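Local coordinates for protein fructokinase (Xylella fastidiosa Temecula1, PDB 3LJS) that probably transfers a phosphate from ATP to fructose, as a sugar kinase of the PfkB family, at residues L8-E12 and H134-S139; F55-S61 and G81-S86; T249-Q253 and L325-Q329. All blocks are in the same frame, centred on the assembly; numbering follows the deposited sequence.

Interaction 1. Residues L8-E12 and H134-S139; sequences LCFGE and HACSNS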
ATOM      1  N   LEU B   8       2.957 -27.525   8.019  1.00 19.50           N
ATOM      2  CA  LEU B   8       3.495 -26.583   7.062  1.00 21.16           C
ATOM      3  C   LEU B   8       2.367 -25.724   6.500  1.00 20.63           C
ATOM      4  O   LEU B   8       1.466 -26.224   5.832  1.00 21.71           O
ATOM      5  CB  LEU B   8       4.220 -27.392   5.982  1.00 24.69           C
ATOM      6  CG  LEU B   8       4.615 -26.878   4.609  1.00 31.13           C
ATOM      7  CD1 LEU B   8       4.774 -25.388   4.613  1.00 29.90           C
ATOM      8  CD2 LEU B   8       5.898 -27.598   4.187  1.00 30.95           C
ATOM      9  N   CYS B   9       2.403 -24.434   6.818  1.00 19.24           N
ATOM     10  CA  CYS B   9       1.386 -23.494   6.348  1.00 19.03           C
ATOM     11  C   CYS B   9       1.972 -22.704   5.194  1.00 18.82           C
ATOM     12  O   CYS B   9       2.968 -22.005   5.357  1.00 19.51           O
ATOM     13  CB  CYS B   9       0.978 -22.546   7.476  1.00 18.61           C
ATOM     14  SG  CYS B   9       0.130 -23.378   8.842  1.00 19.25           S
ATOM     15  N   PHE B  10       1.345 -22.806   4.030  1.00 18.36           N
ATOM     16  CA  PHE B  10       1.861 -22.133   2.850  1.00 18.79           C
ATOM     17  C   PHE B  10       0.986 -21.034   2.265  1.00 18.39           C
ATOM     18  O   PHE B  10      -0.234 -21.145   2.230  1.00 18.56           O
ATOM     19  CB  PHE B  10       2.127 -23.168   1.753  1.00 19.36           C
ATOM     20  CG  PHE B  10       2.514 -22.559   0.437  1.00 20.63           C
ATOM     21  CD1 PHE B  10       3.822 -22.148   0.206  1.00 20.45           C
ATOM     22  CD2 PHE B  10       1.557 -22.344  -0.553  1.00 20.18           C
ATOM     23  CE1 PHE B  10       4.171 -21.528  -0.996  1.00 20.45           C
ATOM     24  CE2 PHE B  10       1.897 -21.724  -1.755  1.00 18.65           C
ATOM     25  CZ  PHE B  10       3.204 -21.316  -1.974  1.00 19.49           C
ATOM     26  N   GLY B  11       1.622 -19.974   1.781  1.00 20.79           N
ATOM     27  CA  GLY B  11       0.851 -18.919   1.161  1.00 20.37           C
ATOM     28  C   GLY B  11       1.240 -17.496   1.473  1.00 20.23           C
ATOM     29  O   GLY B  11       2.414 -17.127   1.479  1.00 20.02           O
ATOM     30  N   GLU B  12       0.230 -16.684   1.749  1.00 20.46           N
ATOM     31  CA  GLU B  12       0.479 -15.291   2.021  1.00 22.22           C
ATOM     32  C   GLU B  12       0.432 -14.890   3.480  1.00 21.77           C
ATOM     33  O   GLU B  12      -0.378 -15.387   4.267  1.00 20.97           O
ATOM     34  CB  GLU B  12      -0.502 -14.417   1.227  1.00 27.92           C
ATOM     35  CG  GLU B  12      -1.878 -14.222   1.867  1.00 34.38           C
ATOM     36  CD  GLU B  12      -2.761 -15.467   1.828  1.00 39.70           C
ATOM     37  OE1 GLU B  12      -2.301 -16.530   1.348  1.00 42.16           O
ATOM     38  OE2 GLU B  12      -3.928 -15.380   2.283  1.00 40.90           O
ATOM     39  N   HIS B 134      -0.862 -27.043   4.765  1.00 16.14           N
ATOM     40  CA  HIS B 134      -2.099 -26.269   4.703  1.00 16.17           C
ATOM     41  C   HIS B 134      -1.997 -25.080   3.764  1.00 15.84           C
ATOM     42  O   HIS B 134      -1.018 -24.339   3.803  1.00 15.99           O
ATOM     43  CB  HIS B 134      -2.494 -25.771   6.100  1.00 15.46           C
ATOM     44  CG  HIS B 134      -3.790 -25.016   6.117  1.00 18.45           C
ATOM     45  ND1 HIS B 134      -3.853 -23.637   6.161  1.00 21.51           N
ATOM     46  CD2 HIS B 134      -5.067 -25.448   6.028  1.00 15.39           C
ATOM     47  CE1 HIS B 134      -5.117 -23.256   6.095  1.00 16.01           C
ATOM     48  NE2 HIS B 134      -5.875 -24.334   6.014  1.00 20.93           N
ATOM     49  N   ALA B 135      -3.018 -24.898   2.930  1.00 16.41           N
ATOM     50  CA  ALA B 135      -3.047 -23.788   1.977  1.00 17.60           C
ATOM     51  C   ALA B 135      -4.459 -23.219   1.848  1.00 18.91           C
ATOM     52  O   ALA B 135      -5.426 -23.839   2.288  1.00 17.85           O
ATOM     53  CB  ALA B 135      -2.547 -24.253   0.612  1.00 18.04           C
ATOM     54  N   CYS B 136      -4.559 -22.035   1.245  1.00 18.97           N
ATOM     55  CA  CYS B 136      -5.833 -21.346   1.035  1.00 20.14           C
ATOM     56  C   CYS B 136      -5.888 -20.883  -0.423  1.00 19.42           C
ATOM     57  O   CYS B 136      -4.877 -20.937  -1.113  1.00 20.25           O
ATOM     58  CB  CYS B 136      -5.942 -20.152   1.988  1.00 21.18           C
ATOM     59  SG  CYS B 136      -6.008 -20.652   3.746  1.00 28.98           S
ATOM     60  N   SER B 137      -7.047 -20.426  -0.894  1.00 19.16           N
ATOM     61  CA  SER B 137      -7.160 -20.019  -2.298  1.00 21.01           C
ATOM     62  C   SER B 137      -6.509 -18.688  -2.676  1.00 21.56           C
ATOM     63  O   SER B 137      -6.375 -18.382  -3.862  1.00 22.50           O
ATOM     64  CB  SER B 137      -8.631 -20.002  -2.742  1.00 19.87           C
ATOM     65  OG  SER B 137      -9.334 -18.919  -2.161  1.00 20.94           O
ATOM     66  N   ASN B 138      -6.095 -17.898  -1.692  1.00 21.40           N
ATOM     67  CA  ASN B 138      -5.474 -16.617  -2.013  1.00 22.97           C
ATOM     68  C   ASN B 138      -4.156 -16.785  -2.752  1.00 22.37           C
ATOM     69  O   ASN B 138      -3.737 -15.893  -3.490  1.00 23.41           O
ATOM     70  CB  ASN B 138      -5.283 -15.784  -0.748  1.00 23.77           C
ATOM     71  CG  ASN B 138      -6.604 -15.389  -0.129  1.00 30.55           C
ATOM     72  OD1 ASN B 138      -7.502 -14.904  -0.823  1.00 26.80           O
ATOM     73  ND2 ASN B 138      -6.741 -15.605   1.179  1.00 34.06           N
ATOM     74  N   SER B 139      -3.512 -17.933  -2.572  1.00 21.14           N
ATOM     75  CA  SER B 139      -2.258 -18.196  -3.273  1.00 21.61           C
ATOM     76  C   SER B 139      -2.557 -18.854  -4.624  1.00 21.60           C
ATOM     77  O   SER B 139      -1.734 -19.590  -5.170  1.00 20.96           O
ATOM     78  CB  SER B 139      -1.340 -19.094  -2.431  1.00 20.12           C
ATOM     79  OG  SER B 139      -1.930 -20.356  -2.183  1.00 21.17           O
TER
HETATM   80  O   HOH W   1      -2.269 -20.674   0.508  1.00 21.26           O
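H134 gives up more surface here than any other residue of the two segments, and its backbone makes the main bonds. H134 N donates to L8 O at 2.7 Å and F10 N donates to H134 O at 2.8 Å, both nearly straight, which pairs H134 with C9 in parallel strands. C9 and H134 send their side chains to the same face of the sheet, where V42 of helix 38-49 packs on both. F10 turns to the other face, against V148 and T149 of helix 143-158, with F117 edge-to-face on its ring; F10 CE2 lies 4.1 Å from S139 OG. Past F10 the strands separate and a buried water fills the gap: it donates to F10 O (2.7 Å), accepts from C136 N (2.8 Å) and is hydrogen-bonded to S139 OG (2.7 Å). G11 follows with backbone angles that call for glycine, and E12 then reaches back, OE2 accepting from N138 ND2 at 3.0 Å. The side chain of N138 is about 4 Å from that of R170, an ATP-binding residue. The arrangement is typical of the ribokinase-like α/β fold: parallel central strands whose C-terminal ends open into loops next to the nucleotide site.

Interaction 2. Residues F55-S61 and G81-S86; sequences FVGMLGS and GIVRTS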
ATOM      1  N   PHE B  55       6.053 -21.683   8.563  1.00 20.12           N
ATOM      2  CA  PHE B  55       5.317 -20.910   7.571  1.00 18.89           C
ATOM      3  C   PHE B  55       6.207 -20.851   6.344  1.00 20.31           C
ATOM      4  O   PHE B  55       7.366 -20.437   6.431  1.00 20.45           O
ATOM      5  CB  PHE B  55       5.028 -19.485   8.033  1.00 18.79           C
ATOM      6  CG  PHE B  55       4.354 -18.646   6.976  1.00 19.65           C
ATOM      7  CD1 PHE B  55       2.985 -18.762   6.738  1.00 20.42           C
ATOM      8  CD2 PHE B  55       5.100 -17.791   6.173  1.00 19.80           C
ATOM      9  CE1 PHE B  55       2.369 -18.039   5.710  1.00 20.52           C
ATOM     10  CE2 PHE B  55       4.494 -17.064   5.140  1.00 21.69           C
ATOM     11  CZ  PHE B  55       3.124 -17.191   4.911  1.00 20.97           C
ATOM     12  N   VAL B  56       5.667 -21.270   5.205  1.00 19.98           N
ATOM     13  CA  VAL B  56       6.410 -21.265   3.953  1.00 18.82           C
ATOM     14  C   VAL B  56       5.771 -20.261   3.000  1.00 18.88           C
ATOM     15  O   VAL B  56       4.588 -20.352   2.672  1.00 18.41           O
ATOM     16  CB  VAL B  56       6.423 -22.670   3.309  1.00 20.58           C
ATOM     17  CG1 VAL B  56       7.079 -22.620   1.926  1.00 18.67           C
ATOM     18  CG2 VAL B  56       7.195 -23.632   4.214  1.00 21.52           C
ATOM     19  N   GLY B  57       6.564 -19.288   2.575  1.00 19.81           N
ATOM     20  CA  GLY B  57       6.066 -18.265   1.683  1.00 19.50           C
ATOM     21  C   GLY B  57       7.111 -17.187   1.503  1.00 21.82           C
ATOM     22  O   GLY B  57       8.200 -17.256   2.085  1.00 20.26           O
HETATM   23  N   MSE B  58       6.774 -16.178   0.709  1.00 20.98           N
HETATM   24  CA  MSE B  58       7.704 -15.099   0.437  1.00 22.61           C
HETATM   25  C   MSE B  58       7.271 -13.794   1.085  1.00 21.10           C
HETATM   26  O   MSE B  58       6.110 -13.401   0.990  1.00 21.26           O
HETATM   27  CB  MSE B  58       7.839 -14.919  -1.078  1.00 24.95           C
HETATM   28  CG  MSE B  58       8.878 -13.899  -1.503  1.00 33.84           C
HETATM   29 SE   MSE B  58       9.248 -14.058  -3.398  1.00 47.02          SE
HETATM   30  CE  MSE B  58      10.839 -15.159  -3.279  1.00 39.81           C
ATOM     31  N   LEU B  59       8.215 -13.140   1.754  1.00 22.52           N
ATOM     32  CA  LEU B  59       7.980 -11.860   2.413  1.00 23.90           C
ATOM     33  C   LEU B  59       8.826 -10.805   1.704  1.00 25.39           C
ATOM     34  O   LEU B  59       9.914 -11.105   1.211  1.00 25.64           O
ATOM     35  CB  LEU B  59       8.404 -11.921   3.884  1.00 25.08           C
ATOM     36  CG  LEU B  59       7.784 -13.000   4.771  1.00 25.52           C
ATOM     37  CD1 LEU B  59       8.237 -12.805   6.214  1.00 24.25           C
ATOM     38  CD2 LEU B  59       6.278 -12.932   4.676  1.00 26.48           C
ATOM     39  N   GLY B  60       8.334  -9.573   1.652  1.00 25.84           N
ATOM     40  CA  GLY B  60       9.097  -8.525   1.001  1.00 27.41           C
ATOM     41  C   GLY B  60      10.304  -8.133   1.836  1.00 28.94           C
ATOM     42  O   GLY B  60      10.370  -8.440   3.032  1.00 27.30           O
ATOM     43  N   SER B  61      11.276  -7.483   1.201  1.00 30.56           N
ATOM     44  CA  SER B  61      12.471  -7.013   1.895  1.00 33.87           C
ATOM     45  C   SER B  61      12.205  -5.559   2.238  1.00 34.20           C
ATOM     46  O   SER B  61      12.908  -4.655   1.780  1.00 38.54           O
ATOM     47  CB  SER B  61      13.706  -7.105   0.997  1.00 33.45           C
ATOM     48  OG  SER B  61      14.006  -8.454   0.694  1.00 38.69           O
ATOM     49  N   GLY B  81      11.728 -21.799   6.157  1.00 27.67           N
ATOM     50  CA  GLY B  81      11.154 -21.880   4.825  1.00 25.68           C
ATOM     51  C   GLY B  81      10.709 -20.564   4.217  1.00 24.27           C
ATOM     52  O   GLY B  81      10.114 -20.544   3.141  1.00 23.15           O
ATOM     53  N   ILE B  82      10.978 -19.462   4.904  1.00 23.07           N
ATOM     54  CA  ILE B  82      10.596 -18.155   4.388  1.00 23.98           C
ATOM     55  C   ILE B  82      11.681 -17.625   3.460  1.00 24.01           C
ATOM     56  O   ILE B  82      12.864 -17.738   3.761  1.00 23.64           O
ATOM     57  CB  ILE B  82      10.394 -17.126   5.533  1.00 24.29           C
ATOM     58  CG1 ILE B  82       9.163 -17.491   6.363  1.00 23.38           C
ATOM     59  CG2 ILE B  82      10.224 -15.721   4.953  1.00 25.82           C
ATOM     60  CD1 ILE B  82       8.944 -16.586   7.567  1.00 21.53           C
ATOM     61  N   VAL B  83      11.280 -17.074   2.317  1.00 25.92           N
ATOM     62  CA  VAL B  83      12.238 -16.485   1.388  1.00 26.18           C
ATOM     63  C   VAL B  83      11.870 -15.015   1.249  1.00 27.03           C
ATOM     64  O   VAL B  83      10.742 -14.623   1.562  1.00 26.70           O
ATOM     65  CB  VAL B  83      12.223 -17.171   0.003  1.00 25.53           C
ATOM     66  CG1 VAL B  83      12.811 -18.571   0.120  1.00 24.57           C
ATOM     67  CG2 VAL B  83      10.815 -17.220  -0.545  1.00 24.11           C
ATOM     68  N   ARG B  84      12.811 -14.199   0.787  1.00 27.92           N
ATOM     69  CA  ARG B  84      12.566 -12.764   0.667  1.00 29.24           C
ATOM     70  C   ARG B  84      12.746 -12.227  -0.748  1.00 30.02           C
ATOM     71  O   ARG B  84      13.421 -12.836  -1.575  1.00 29.49           O
ATOM     72  CB  ARG B  84      13.513 -12.001   1.606  1.00 29.85           C
ATOM     73  CG  ARG B  84      13.571 -12.532   3.038  1.00 29.22           C
ATOM     74  CD  ARG B  84      12.236 -12.376   3.758  1.00 29.38           C
ATOM     75  NE  ARG B  84      11.955 -10.995   4.138  1.00 27.66           N
ATOM     76  CZ  ARG B  84      12.388 -10.418   5.254  1.00 28.52           C
ATOM     77  NH1 ARG B  84      13.130 -11.099   6.117  1.00 29.46           N
ATOM     78  NH2 ARG B  84      12.074  -9.156   5.514  1.00 28.09           N
ATOM     79  N   THR B  85      12.137 -11.077  -1.016  1.00 31.04           N
ATOM     80  CA  THR B  85      12.259 -10.439  -2.316  1.00 30.58           C
ATOM     81  C   THR B  85      12.130  -8.920  -2.223  1.00 32.11           C
ATOM     82  O   THR B  85      11.398  -8.399  -1.381  1.00 31.03           O
ATOM     83  CB  THR B  85      11.206 -10.949  -3.306  1.00 31.20           C
ATOM     84  OG1 THR B  85      11.403 -10.301  -4.570  1.00 29.49           O
ATOM     85  CG2 THR B  85       9.804 -10.652  -2.801  1.00 29.67           C
ATOM     86  N   SER B  86      12.852  -8.223  -3.095  1.00 32.67           N
ATOM     87  CA  SER B  86      12.825  -6.765  -3.149  1.00 33.15           C
ATOM     88  C   SER B  86      12.101  -6.348  -4.419  1.00 32.42           C
ATOM     89  O   SER B  86      11.964  -5.160  -4.702  1.00 34.05           O
ATOM     90  CB  SER B  86      14.251  -6.205  -3.175  1.00 34.97           C
ATOM     91  OG  SER B  86      14.960  -6.549  -1.997  1.00 38.63           O
TER
HETATM   92  O   HOH W   2      15.823  -9.262  -1.100  1.00 44.11           O
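The backbone ladder comes first. V83 N donates to G57 O (3.1 Å), L59 N to V83 O (2.9 Å), T85 N to L59 O (3.1 Å) and S61 N to T85 O (2.7 Å), a regular parallel pattern that sets M58 beside V83, L59 beside R84 and G60 beside T85. CA-H...O contacts run between these bonds, for example R84 CA to L59 O at 3.2 Å. The chain turns a corner at G57, and V56 before it is bonded to C9 and G11 instead. These are the two strands of a β-α-β unit, joined through helix 63-75, and strand 82-85 lies at the edge of the large sheet within this chain. Apolar packing divides between the faces. On one, the selenomethionine M58 meets V83 (CE to CG2, 3.4 Å) and T85 (SE to CG2, 3.5 Å). On the other, L59 CG sits 3.7 Å from I82 CG2, and I82 CG1 lies at the edge of the F55 ring, 4.1 Å from its CD2; F72 of helix 63-75 stacks on that ring. The charged contact is R84, whose side chain folds over L59 so that NE and NH2 both donate to G60 O, at 3.2 and 3.1 Å. R84 NH2 also forms a salt bridge with D66. At the exposed end a water bridges S61 OG (2.7 Å) and S86 OG (3.0 Å).

Interaction 3. Residues T249-Q253 and L325-Q329; sequences TFRVQ and LIQEQ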
ATOM      1  N   THR B 249     -20.142 -26.310  19.587  1.00 42.85           N
ATOM      2  CA  THR B 249     -19.735 -24.906  19.549  1.00 45.42           C
ATOM      3  C   THR B 249     -19.588 -24.314  20.951  1.00 45.60           C
ATOM      4  O   THR B 249     -19.943 -24.950  21.946  1.00 44.41           O
ATOM      5  CB  THR B 249     -20.749 -24.049  18.758  1.00 45.53           C
ATOM      6  OG1 THR B 249     -21.616 -24.903  18.001  1.00 49.50           O
ATOM      7  CG2 THR B 249     -20.021 -23.121  17.801  1.00 47.21           C
ATOM      8  N   PHE B 250     -19.063 -23.093  21.021  1.00 46.27           N
ATOM      9  CA  PHE B 250     -18.869 -22.411  22.297  1.00 48.68           C
ATOM     10  C   PHE B 250     -19.363 -20.967  22.263  1.00 53.09           C
ATOM     11  O   PHE B 250     -19.290 -20.296  21.233  1.00 53.94           O
ATOM     12  CB  PHE B 250     -17.391 -22.447  22.686  1.00 43.53           C
ATOM     13  CG  PHE B 250     -16.898 -23.816  23.053  1.00 39.03           C
ATOM     14  CD1 PHE B 250     -17.087 -24.315  24.338  1.00 37.49           C
ATOM     15  CD2 PHE B 250     -16.277 -24.622  22.105  1.00 35.85           C
ATOM     16  CE1 PHE B 250     -16.666 -25.600  24.674  1.00 37.03           C
ATOM     17  CE2 PHE B 250     -15.850 -25.911  22.427  1.00 34.09           C
ATOM     18  CZ  PHE B 250     -16.045 -26.401  23.713  1.00 35.46           C
ATOM     19  N   ARG B 251     -19.870 -20.506  23.404  1.00 58.52           N
ATOM     20  CA  ARG B 251     -20.384 -19.146  23.552  1.00 63.40           C
ATOM     21  C   ARG B 251     -19.480 -18.352  24.499  1.00 65.31           C
ATOM     22  O   ARG B 251     -19.573 -18.493  25.715  1.00 66.56           O
ATOM     23  CB  ARG B 251     -21.829 -19.197  24.088  1.00 65.71           C
ATOM     24  CG  ARG B 251     -22.061 -20.149  25.279  1.00 68.36           C
ATOM     25  CD  ARG B 251     -21.927 -19.436  26.625  1.00 71.19           C
ATOM     26  NE  ARG B 251     -21.881 -20.355  27.764  1.00 73.31           N
ATOM     27  CZ  ARG B 251     -22.931 -21.007  28.261  1.00 74.81           C
ATOM     28  NH1 ARG B 251     -24.134 -20.848  27.724  1.00 75.15           N
ATOM     29  NH2 ARG B 251     -22.777 -21.818  29.301  1.00 74.70           N
ATOM     30  N   VAL B 252     -18.603 -17.521  23.942  1.00 67.39           N
ATOM     31  CA  VAL B 252     -17.685 -16.741  24.773  1.00 69.66           C
ATOM     32  C   VAL B 252     -17.665 -15.236  24.465  1.00 71.67           C
ATOM     33  O   VAL B 252     -16.683 -14.551  24.748  1.00 71.74           O
ATOM     34  CB  VAL B 252     -16.240 -17.317  24.668  1.00 69.25           C
ATOM     35  CG1 VAL B 252     -15.303 -16.612  25.643  1.00 68.76           C
ATOM     36  CG2 VAL B 252     -16.259 -18.807  24.966  1.00 68.80           C
ATOM     37  N   GLN B 253     -18.750 -14.719  23.892  1.00 74.25           N
ATOM     38  CA  GLN B 253     -18.835 -13.292  23.576  1.00 76.24           C
ATOM     39  C   GLN B 253     -17.800 -12.858  22.539  1.00 76.73           C
ATOM     40  O   GLN B 253     -16.607 -13.132  22.687  1.00 76.94           O
ATOM     41  CB  GLN B 253     -18.653 -12.469  24.859  1.00 77.81           C
ATOM     42  CG  GLN B 253     -18.471 -10.966  24.654  1.00 79.80           C
ATOM     43  CD  GLN B 253     -19.736 -10.270  24.187  1.00 80.83           C
ATOM     44  OE1 GLN B 253     -20.259 -10.557  23.109  1.00 81.59           O
ATOM     45  NE2 GLN B 253     -20.235  -9.346  25.002  1.00 81.32           N
ATOM     46  N   LEU B 325     -11.405 -24.162  28.931  1.00 21.42           N
ATOM     47  CA  LEU B 325     -12.723 -23.808  28.407  1.00 22.17           C
ATOM     48  C   LEU B 325     -13.553 -25.064  28.178  1.00 22.58           C
ATOM     49  O   LEU B 325     -14.730 -25.123  28.542  1.00 22.97           O
ATOM     50  CB  LEU B 325     -12.604 -23.035  27.089  1.00 21.90           C
ATOM     51  CG  LEU B 325     -13.933 -22.823  26.353  1.00 22.22           C
ATOM     52  CD1 LEU B 325     -14.904 -22.053  27.239  1.00 21.69           C
ATOM     53  CD2 LEU B 325     -13.690 -22.074  25.047  1.00 20.92           C
ATOM     54  N   ILE B 326     -12.937 -26.071  27.568  1.00 22.18           N
ATOM     55  CA  ILE B 326     -13.630 -27.324  27.292  1.00 23.78           C
ATOM     56  C   ILE B 326     -14.023 -28.017  28.597  1.00 25.01           C
ATOM     57  O   ILE B 326     -15.122 -28.563  28.719  1.00 25.81           O
ATOM     58  CB  ILE B 326     -12.745 -28.274  26.475  1.00 22.96           C
ATOM     59  CG1 ILE B 326     -12.418 -27.634  25.123  1.00 24.09           C
ATOM     60  CG2 ILE B 326     -13.456 -29.611  26.284  1.00 24.22           C
ATOM     61  CD1 ILE B 326     -11.381 -28.401  24.319  1.00 22.57           C
ATOM     62  N   GLN B 327     -13.112 -27.998  29.564  1.00 26.25           N
ATOM     63  CA  GLN B 327     -13.355 -28.616  30.865  1.00 29.79           C
ATOM     64  C   GLN B 327     -14.502 -27.900  31.581  1.00 33.36           C
ATOM     65  O   GLN B 327     -15.424 -28.541  32.085  1.00 33.29           O
ATOM     66  CB  GLN B 327     -12.079 -28.554  31.714  1.00 30.39           C
ATOM     67  CG  GLN B 327     -12.216 -29.056  33.151  1.00 31.92           C
ATOM     68  CD  GLN B 327     -12.602 -30.521  33.241  1.00 33.90           C
ATOM     69  OE1 GLN B 327     -12.265 -31.322  32.369  1.00 34.52           O
ATOM     70  NE2 GLN B 327     -13.296 -30.882  34.312  1.00 35.85           N
ATOM     71  N   GLU B 328     -14.441 -26.571  31.615  1.00 37.33           N
ATOM     72  CA  GLU B 328     -15.468 -25.759  32.266  1.00 43.01           C
ATOM     73  C   GLU B 328     -16.823 -25.898  31.599  1.00 45.86           C
ATOM     74  O   GLU B 328     -17.802 -26.283  32.237  1.00 46.19           O
ATOM     75  CB  GLU B 328     -15.071 -24.281  32.260  1.00 44.37           C
ATOM     76  CG  GLU B 328     -13.909 -23.964  33.165  1.00 49.12           C
ATOM     77  CD  GLU B 328     -14.138 -24.479  34.568  1.00 53.11           C
ATOM     78  OE1 GLU B 328     -15.097 -24.014  35.222  1.00 54.97           O
ATOM     79  OE2 GLU B 328     -13.366 -25.357  35.014  1.00 53.42           O
ATOM     80  N   GLN B 329     -16.872 -25.563  30.315  1.00 48.93           N
ATOM     81  CA  GLN B 329     -18.102 -25.636  29.543  1.00 53.17           C
ATOM     82  C   GLN B 329     -18.428 -27.107  29.335  1.00 55.01           C
ATOM     83  O   GLN B 329     -18.685 -27.544  28.213  1.00 57.21           O
ATOM     84  CB  GLN B 329     -17.910 -24.945  28.187  1.00 55.44           C
ATOM     85  CG  GLN B 329     -19.185 -24.391  27.564  1.00 59.61           C
ATOM     86  CD  GLN B 329     -19.265 -22.873  27.644  1.00 62.32           C
ATOM     87  OE1 GLN B 329     -19.247 -22.293  28.731  1.00 64.30           O
ATOM     88  NE2 GLN B 329     -19.350 -22.223  26.485  1.00 63.54           N
TER
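This is a surface contact, side chain against side chain, between the loop that follows strand 244-246 and the end of the last helix, 319-328, of the ribokinase-like α/β fold. The loop has no regular structure here, and no backbone hydrogen bond crosses; even the nearest pair of CA atoms, those of F250 and Q329, is 8.0 Å apart. The joint is therefore made by a few side chains spanning the space between, with F250 at its centre. Its CA-to-CB bond points toward the helix and its ring slips in beside the final turn: L325 CD2 lies over one face of the ring, F250 CD1 is 4.0 Å from L325 CG, and F250 CZ is 4.1 Å from I326 CG1. Helix 289-305 supplies further neighbours, with R297, A301 and A304 touching F250 and L305 touching L325, so the loop residue and the terminal helix share packing with the same third element. V252 adds a lighter touch, CG2 to L325 CD2 at 4.2 Å. Q329 is the first residue to leave helical geometry, though its N still donates to L325 O at 2.8 Å. Its side chain turns toward the loop and brings NE2 to the edge of the F250 ring, 3.8 Å from CD1. From the loop, R251 contributes the one hydrogen bond between the segments, a weak one from its NE to Q329 OE1 at 3.4 Å.

Interactions 1 and 2 belong to the same large sheet, where strands 6-10 and 53-60 are neighbours: C9 O and V56 N, 2.8 Å apart, probably form a hydrogen bond, as do G11 N and V56 O at 3.1 Å. Along the chain, interaction 2 is nested inside the loop closed by interaction 1. Interaction 1 is wholly buried and uses a water and polar side chains where its strands part; interaction 2, at the sheet's edge, has a longer backbone ladder and an exposed end. Interaction 3 touches neither, its centre lying about 29 Å from that of interaction 1 and 37 Å from that of interaction 2. At the surface it relies on side chains, mostly apolar with one weak hydrogen bond, rather than on backbone pairing.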